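Long-range contact in MarR family transcriptional regulator (PDB 5ERI), which probably binds DNA as a transcription factor of the MarR family, through a winged helix-turn-helix domain: residues L51-I64 with T85-V99. Sequence-based numbering, arbitrary orientation.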
loop_
_atom_site.group_PDB
_atom_site.type_symbol
_atom_site.label_atom_id
_atom_site.label_comp_id
_atom_site.label_asym_id
_atom_site.label_seq_id
_atom_site.Cartn_x
_atom_site.Cartn_y
_atom_site.Cartn_z
ATOM N N LEU A 51 -15.849 12.976 1.195
ATOM C CA LEU A 51 -15.595 13.319 -0.197
ATOM C C LEU A 51 -15.685 12.203 -1.237
ATOM O O LEU A 51 -15.487 12.466 -2.409
ATOM C CB LEU A 51 -14.234 13.958 -0.322
ATOM C CG LEU A 51 -14.152 15.282 0.416
ATOM C CD1 LEU A 51 -12.700 15.692 0.587
ATOM C CD2 LEU A 51 -14.939 16.335 -0.365
ATOM N N LYS A 52 -15.961 10.966 -0.845
ATOM C CA LYS A 52 -15.971 9.834 -1.791
ATOM C C LYS A 52 -14.632 9.594 -2.550
ATOM O O LYS A 52 -14.577 9.141 -3.688
ATOM C CB LYS A 52 -17.181 9.938 -2.720
ATOM C CG LYS A 52 -18.249 8.897 -2.348
ATOM C CD LYS A 52 -19.650 9.222 -2.881
ATOM C CE LYS A 52 -20.517 7.970 -3.104
ATOM N NZ LYS A 52 -21.415 7.626 -1.958
ATOM N N LEU A 53 -13.537 9.881 -1.869
ATOM C CA LEU A 53 -12.178 9.730 -2.410
ATOM C C LEU A 53 -11.333 8.654 -1.691
ATOM O O LEU A 53 -10.080 8.658 -1.768
ATOM C CB LEU A 53 -11.474 11.084 -2.302
ATOM C CG LEU A 53 -11.872 12.053 -3.412
ATOM C CD1 LEU A 53 -11.385 13.435 -3.074
ATOM C CD2 LEU A 53 -11.402 11.706 -4.817
ATOM N N GLN A 54 -12.012 7.708 -1.033
ATOM C CA GLN A 54 -11.362 6.618 -0.262
ATOM C C GLN A 54 -10.786 5.519 -1.214
ATOM O O GLN A 54 -11.028 5.536 -2.442
ATOM C CB GLN A 54 -12.365 6.033 0.767
ATOM C CG GLN A 54 -13.805 5.946 0.268
ATOM C CD GLN A 54 -14.736 5.606 1.363
ATOM O OE1 GLN A 54 -14.313 5.217 2.457
ATOM N NE2 GLN A 54 -16.025 5.754 1.097
ATOM N N LYS A 55 -10.032 4.580 -0.661
ATOM C CA LYS A 55 -9.503 3.435 -1.435
ATOM C C LYS A 55 -8.622 3.912 -2.588
ATOM O O LYS A 55 -8.789 3.471 -3.703
ATOM C CB LYS A 55 -10.639 2.526 -1.968
ATOM C CG LYS A 55 -11.534 1.946 -0.872
ATOM C CD LYS A 55 -10.707 1.316 0.262
ATOM C CE LYS A 55 -11.452 0.264 1.109
ATOM N NZ LYS A 55 -10.945 -1.123 0.811
ATOM N N GLY A 56 -7.722 4.860 -2.338
ATOM C CA GLY A 56 -6.806 5.311 -3.370
ATOM C C GLY A 56 -7.314 6.301 -4.395
ATOM O O GLY A 56 -6.552 6.849 -5.119
ATOM N N GLN A 57 -8.596 6.559 -4.448
ATOM C CA GLN A 57 -9.104 7.576 -5.342
ATOM C C GLN A 57 -8.335 8.923 -5.242
ATOM O O GLN A 57 -8.024 9.551 -6.286
ATOM C CB GLN A 57 -10.554 7.834 -5.060
ATOM C CG GLN A 57 -11.429 6.643 -5.313
ATOM C CD GLN A 57 -11.583 6.385 -6.785
ATOM O OE1 GLN A 57 -12.350 7.065 -7.469
ATOM N NE2 GLN A 57 -10.866 5.391 -7.290
ATOM N N PHE A 58 -8.043 9.394 -4.032
ATOM C CA PHE A 58 -7.394 10.701 -3.862
ATOM C C PHE A 58 -6.029 10.673 -4.493
ATOM O O PHE A 58 -5.553 11.645 -5.001
ATOM C CB PHE A 58 -7.285 11.051 -2.396
ATOM C CG PHE A 58 -6.355 10.142 -1.628
ATOM C CD1 PHE A 58 -6.818 8.975 -1.093
ATOM C CD2 PHE A 58 -5.013 10.483 -1.426
ATOM C CE1 PHE A 58 -5.984 8.140 -0.412
ATOM C CE2 PHE A 58 -4.155 9.647 -0.717
ATOM C CZ PHE A 58 -4.652 8.469 -0.211
ATOM N N THR A 59 -5.416 9.511 -4.563
ATOM C CA THR A 59 -4.095 9.387 -5.173
ATOM C C THR A 59 -4.137 9.676 -6.693
ATOM O O THR A 59 -3.340 10.421 -7.217
ATOM C CB THR A 59 -3.563 8.006 -4.881
ATOM O OG1 THR A 59 -3.376 7.923 -3.468
ATOM C CG2 THR A 59 -2.244 7.769 -5.555
ATOM N N PHE A 60 -5.066 9.050 -7.378
ATOM C CA PHE A 60 -5.267 9.296 -8.788
ATOM C C PHE A 60 -5.634 10.736 -9.064
ATOM O O PHE A 60 -5.115 11.372 -10.011
ATOM C CB PHE A 60 -6.351 8.328 -9.365
ATOM C CG PHE A 60 -5.933 6.850 -9.369
ATOM C CD1 PHE A 60 -5.214 6.314 -10.435
ATOM C CD2 PHE A 60 -6.280 6.015 -8.344
ATOM C CE1 PHE A 60 -4.790 4.989 -10.446
ATOM C CE2 PHE A 60 -5.902 4.654 -8.357
ATOM C CZ PHE A 60 -5.114 4.141 -9.373
ATOM N N LEU A 61 -6.526 11.265 -8.245
ATOM C CA LEU A 61 -6.921 12.655 -8.405
ATOM C C LEU A 61 -5.755 13.648 -8.303
ATOM O O LEU A 61 -5.596 14.527 -9.165
ATOM C CB LEU A 61 -8.008 12.985 -7.426
ATOM C CG LEU A 61 -8.646 14.366 -7.556
ATOM C CD1 LEU A 61 -8.994 14.568 -9.013
ATOM C CD2 LEU A 61 -9.888 14.435 -6.671
ATOM N N THR A 62 -4.916 13.520 -7.284
ATOM C CA THR A 62 -3.789 14.455 -7.142
ATOM C C THR A 62 -2.889 14.414 -8.343
ATOM O O THR A 62 -2.402 15.458 -8.769
ATOM C CB THR A 62 -2.921 14.215 -5.869
ATOM O OG1 THR A 62 -2.296 12.951 -5.953
ATOM C CG2 THR A 62 -3.741 14.184 -4.624
ATOM N N ARG A 63 -2.609 13.218 -8.869
ATOM C CA ARG A 63 -1.753 13.155 -10.045
ATOM C C ARG A 63 -2.356 13.798 -11.278
ATOM O O ARG A 63 -1.638 14.401 -12.118
ATOM C CB ARG A 63 -1.371 11.742 -10.387
ATOM C CG ARG A 63 -0.651 11.007 -9.304
ATOM C CD ARG A 63 0.448 11.818 -8.614
ATOM N NE ARG A 63 0.603 11.304 -7.270
ATOM C CZ ARG A 63 1.541 10.492 -6.888
ATOM N NH1 ARG A 63 2.501 10.139 -7.739
ATOM N NH2 ARG A 63 1.538 10.055 -5.625
ATOM N N ILE A 64 -3.673 13.673 -11.406
ATOM C CA ILE A 64 -4.384 14.327 -12.483
ATOM C C ILE A 64 -4.323 15.846 -12.304
ATOM O O ILE A 64 -3.966 16.566 -13.219
ATOM C CB ILE A 64 -5.802 13.788 -12.601
ATOM C CG1 ILE A 64 -5.741 12.386 -13.190
ATOM C CG2 ILE A 64 -6.627 14.641 -13.517
ATOM C CD1 ILE A 64 -7.009 11.579 -12.996
ATOM N N THR A 85 -6.391 -1.310 -13.129
ATOM C CA THR A 85 -6.630 -0.613 -11.881
ATOM C C THR A 85 -6.989 0.837 -12.167
ATOM O O THR A 85 -7.942 1.359 -11.595
ATOM C CB THR A 85 -5.373 -0.684 -10.986
ATOM O OG1 THR A 85 -5.070 -2.045 -10.762
ATOM C CG2 THR A 85 -5.607 -0.019 -9.639
ATOM N N THR A 86 -6.201 1.475 -13.046
ATOM C CA THR A 86 -6.346 2.877 -13.366
ATOM C C THR A 86 -7.668 3.161 -13.997
ATOM O O THR A 86 -8.370 4.096 -13.579
ATOM C CB THR A 86 -5.215 3.342 -14.278
ATOM O OG1 THR A 86 -3.975 3.125 -13.609
ATOM C CG2 THR A 86 -5.348 4.832 -14.613
ATOM N N THR A 87 -8.043 2.327 -14.963
ATOM C CA THR A 87 -9.340 2.438 -15.670
ATOM C C THR A 87 -10.534 2.451 -14.700
ATOM O O THR A 87 -11.409 3.345 -14.723
ATOM C CB THR A 87 -9.434 1.226 -16.677
ATOM O OG1 THR A 87 -8.320 1.270 -17.558
ATOM C CG2 THR A 87 -10.736 1.209 -17.527
ATOM N N LYS A 88 -10.528 1.512 -13.763
ATOM C CA LYS A 88 -11.610 1.421 -12.769
ATOM C C LYS A 88 -11.651 2.621 -11.881
ATOM O O LYS A 88 -12.702 3.154 -11.573
ATOM C CB LYS A 88 -11.497 0.111 -11.931
ATOM C CG LYS A 88 -11.537 -1.183 -12.785
ATOM C CD LYS A 88 -11.633 -2.511 -12.011
ATOM C CE LYS A 88 -13.032 -2.765 -11.454
ATOM N NZ LYS A 88 -14.007 -3.172 -12.507
ATOM N N ALA A 89 -10.485 3.098 -11.472
ATOM C CA ALA A 89 -10.481 4.275 -10.608
ATOM C C ALA A 89 -10.904 5.546 -11.363
ATOM O O ALA A 89 -11.618 6.432 -10.818
ATOM C CB ALA A 89 -9.084 4.456 -10.051
ATOM N N ILE A 90 -10.445 5.668 -12.612
ATOM C CA ILE A 90 -10.798 6.828 -13.407
ATOM C C ILE A 90 -12.315 6.817 -13.629
ATOM O O ILE A 90 -13.026 7.841 -13.403
ATOM C CB ILE A 90 -9.977 6.857 -14.727
ATOM C CG1 ILE A 90 -8.670 7.627 -14.552
ATOM C CG2 ILE A 90 -10.742 7.618 -15.811
ATOM C CD1 ILE A 90 -8.133 7.717 -13.148
ATOM N N GLN A 91 -12.850 5.662 -14.007
ATOM C CA GLN A 91 -14.353 5.612 -14.202
ATOM C C GLN A 91 -15.104 6.150 -12.980
ATOM O O GLN A 91 -16.036 7.003 -13.087
ATOM C CB GLN A 91 -14.808 4.173 -14.556
ATOM C CG GLN A 91 -16.263 3.780 -14.193
ATOM C CD GLN A 91 -16.584 2.351 -14.672
ATOM O OE1 GLN A 91 -15.855 1.363 -14.386
ATOM N NE2 GLN A 91 -17.616 2.245 -15.447
ATOM N N LYS A 92 -14.668 5.721 -11.794
ATOM C CA LYS A 92 -15.332 6.211 -10.586
ATOM C C LYS A 92 -15.179 7.695 -10.396
ATOM O O LYS A 92 -16.107 8.357 -9.959
ATOM C CB LYS A 92 -14.756 5.542 -9.344
ATOM C CG LYS A 92 -15.494 4.327 -8.862
ATOM C CD LYS A 92 -14.919 3.858 -7.523
ATOM C CE LYS A 92 -14.164 2.546 -7.650
ATOM N NZ LYS A 92 -14.727 1.624 -6.626
ATOM N N LEU A 93 -13.977 8.220 -10.640
ATOM C CA LEU A 93 -13.756 9.668 -10.454
ATOM C C LEU A 93 -14.553 10.528 -11.454
ATOM O O LEU A 93 -14.998 11.645 -11.117
ATOM C CB LEU A 93 -12.280 10.011 -10.572
ATOM C CG LEU A 93 -11.360 9.647 -9.394
ATOM C CD1 LEU A 93 -9.889 9.751 -9.781
ATOM C CD2 LEU A 93 -11.661 10.558 -8.227
ATOM N N ILE A 94 -14.727 10.022 -12.669
ATOM C CA ILE A 94 -15.574 10.726 -13.657
ATOM C C ILE A 94 -17.013 10.745 -13.111
ATOM O O ILE A 94 -17.598 11.813 -12.951
ATOM C CB ILE A 94 -15.513 10.024 -15.028
ATOM C CG1 ILE A 94 -14.177 10.334 -15.667
ATOM C CG2 ILE A 94 -16.648 10.451 -15.966
ATOM C CD1 ILE A 94 -13.777 9.368 -16.736
ATOM N N LYS A 95 -17.525 9.569 -12.742
ATOM C CA LYS A 95 -18.892 9.431 -12.183
ATOM C C LYS A 95 -19.120 10.330 -10.990
ATOM O O LYS A 95 -20.163 10.936 -10.843
ATOM C CB LYS A 95 -19.215 7.967 -11.816
ATOM C CG LYS A 95 -20.168 7.265 -12.799
ATOM C CD LYS A 95 -21.064 6.246 -12.072
ATOM C CE LYS A 95 -22.371 5.950 -12.807
ATOM N NZ LYS A 95 -23.473 5.730 -11.826
ATOM N N ALA A 96 -18.128 10.465 -10.145
ATOM C CA ALA A 96 -18.238 11.416 -9.028
ATOM C C ALA A 96 -17.968 12.876 -9.449
ATOM O O ALA A 96 -17.946 13.743 -8.571
ATOM C CB ALA A 96 -17.295 11.023 -7.916
ATOM N N GLY A 97 -17.724 13.153 -10.750
ATOM C CA GLY A 97 -17.495 14.562 -11.215
ATOM C C GLY A 97 -16.136 15.199 -10.858
ATOM O O GLY A 97 -16.016 16.430 -10.742
ATOM N N TYR A 98 -15.091 14.388 -10.669
ATOM C CA TYR A 98 -13.805 14.969 -10.270
ATOM C C TYR A 98 -12.897 15.081 -11.490
ATOM O O TYR A 98 -11.979 15.876 -11.520
ATOM C CB TYR A 98 -13.147 14.133 -9.182
ATOM C CG TYR A 98 -13.701 14.252 -7.799
ATOM C CD1 TYR A 98 -13.619 15.431 -7.129
ATOM C CD2 TYR A 98 -14.175 13.138 -7.114
ATOM C CE1 TYR A 98 -14.059 15.546 -5.833
ATOM C CE2 TYR A 98 -14.632 13.233 -5.808
ATOM C CZ TYR A 98 -14.557 14.461 -5.175
ATOM O OH TYR A 98 -15.007 14.652 -3.907
ATOM N N VAL A 99 -13.196 14.316 -12.524
ATOM C CA VAL A 99 -12.314 14.208 -13.658
ATOM C C VAL A 99 -13.109 14.194 -14.943
ATOM O O VAL A 99 -14.185 13.643 -14.989
ATOM C CB VAL A 99 -11.534 12.876 -13.571
ATOM C CG1 VAL A 99 -10.834 12.528 -14.862
ATOM C CG2 VAL A 99 -10.504 12.979 -12.458
#
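Leu-51 begins the contact with its carbonyl: Tyr-98 OH donates to Leu-51 O over 2.7 Å, in the carbonyl plane and on a lone pair, pinning the loop before helix 57-66 to the chain just past helix 83-95. Next, Leu-53 lays CD2 over a face of the Tyr-98 ring, 4.1 Å from its centroid, and also against Leu-93 CD2. Gln-57, bent at chi2 (-72°), folds its amide along helix 83-95; NE2 lies 3.4 Å from Ala-89 CB, while OE1 faces Lys-92 CB and Leu-93 CG. Phe-60 is a knob in the hole formed by Thr-85, Thr-86, Ala-89 and Ile-90: Ala-89 CB sits over one ring face, 3.8 Å from the centroid, and Thr-86 OG1, hydrogen-bonded to Ser-76, lies at the edge. Leu-61 CD2 makes a CH-pi contact over a face of the Tyr-98 ring; three residues on, Ile-64 CD1 meets Ile-90 CD1 and, at 3.8 Å, Val-99 CG2. Segments 57-64 and 85-95 cross at -82°, nearly perpendicular, packing helix 57-66 against the probable DNA-recognition helix of the winged helix-turn-helix. Around them, helix 72-79 touches Phe-60 through Leu-79, helix 117-138 reaches Leu-53 through Val-122, and Leu-113 of wing strand 111-115 packs on both Ile-64 and Ile-90.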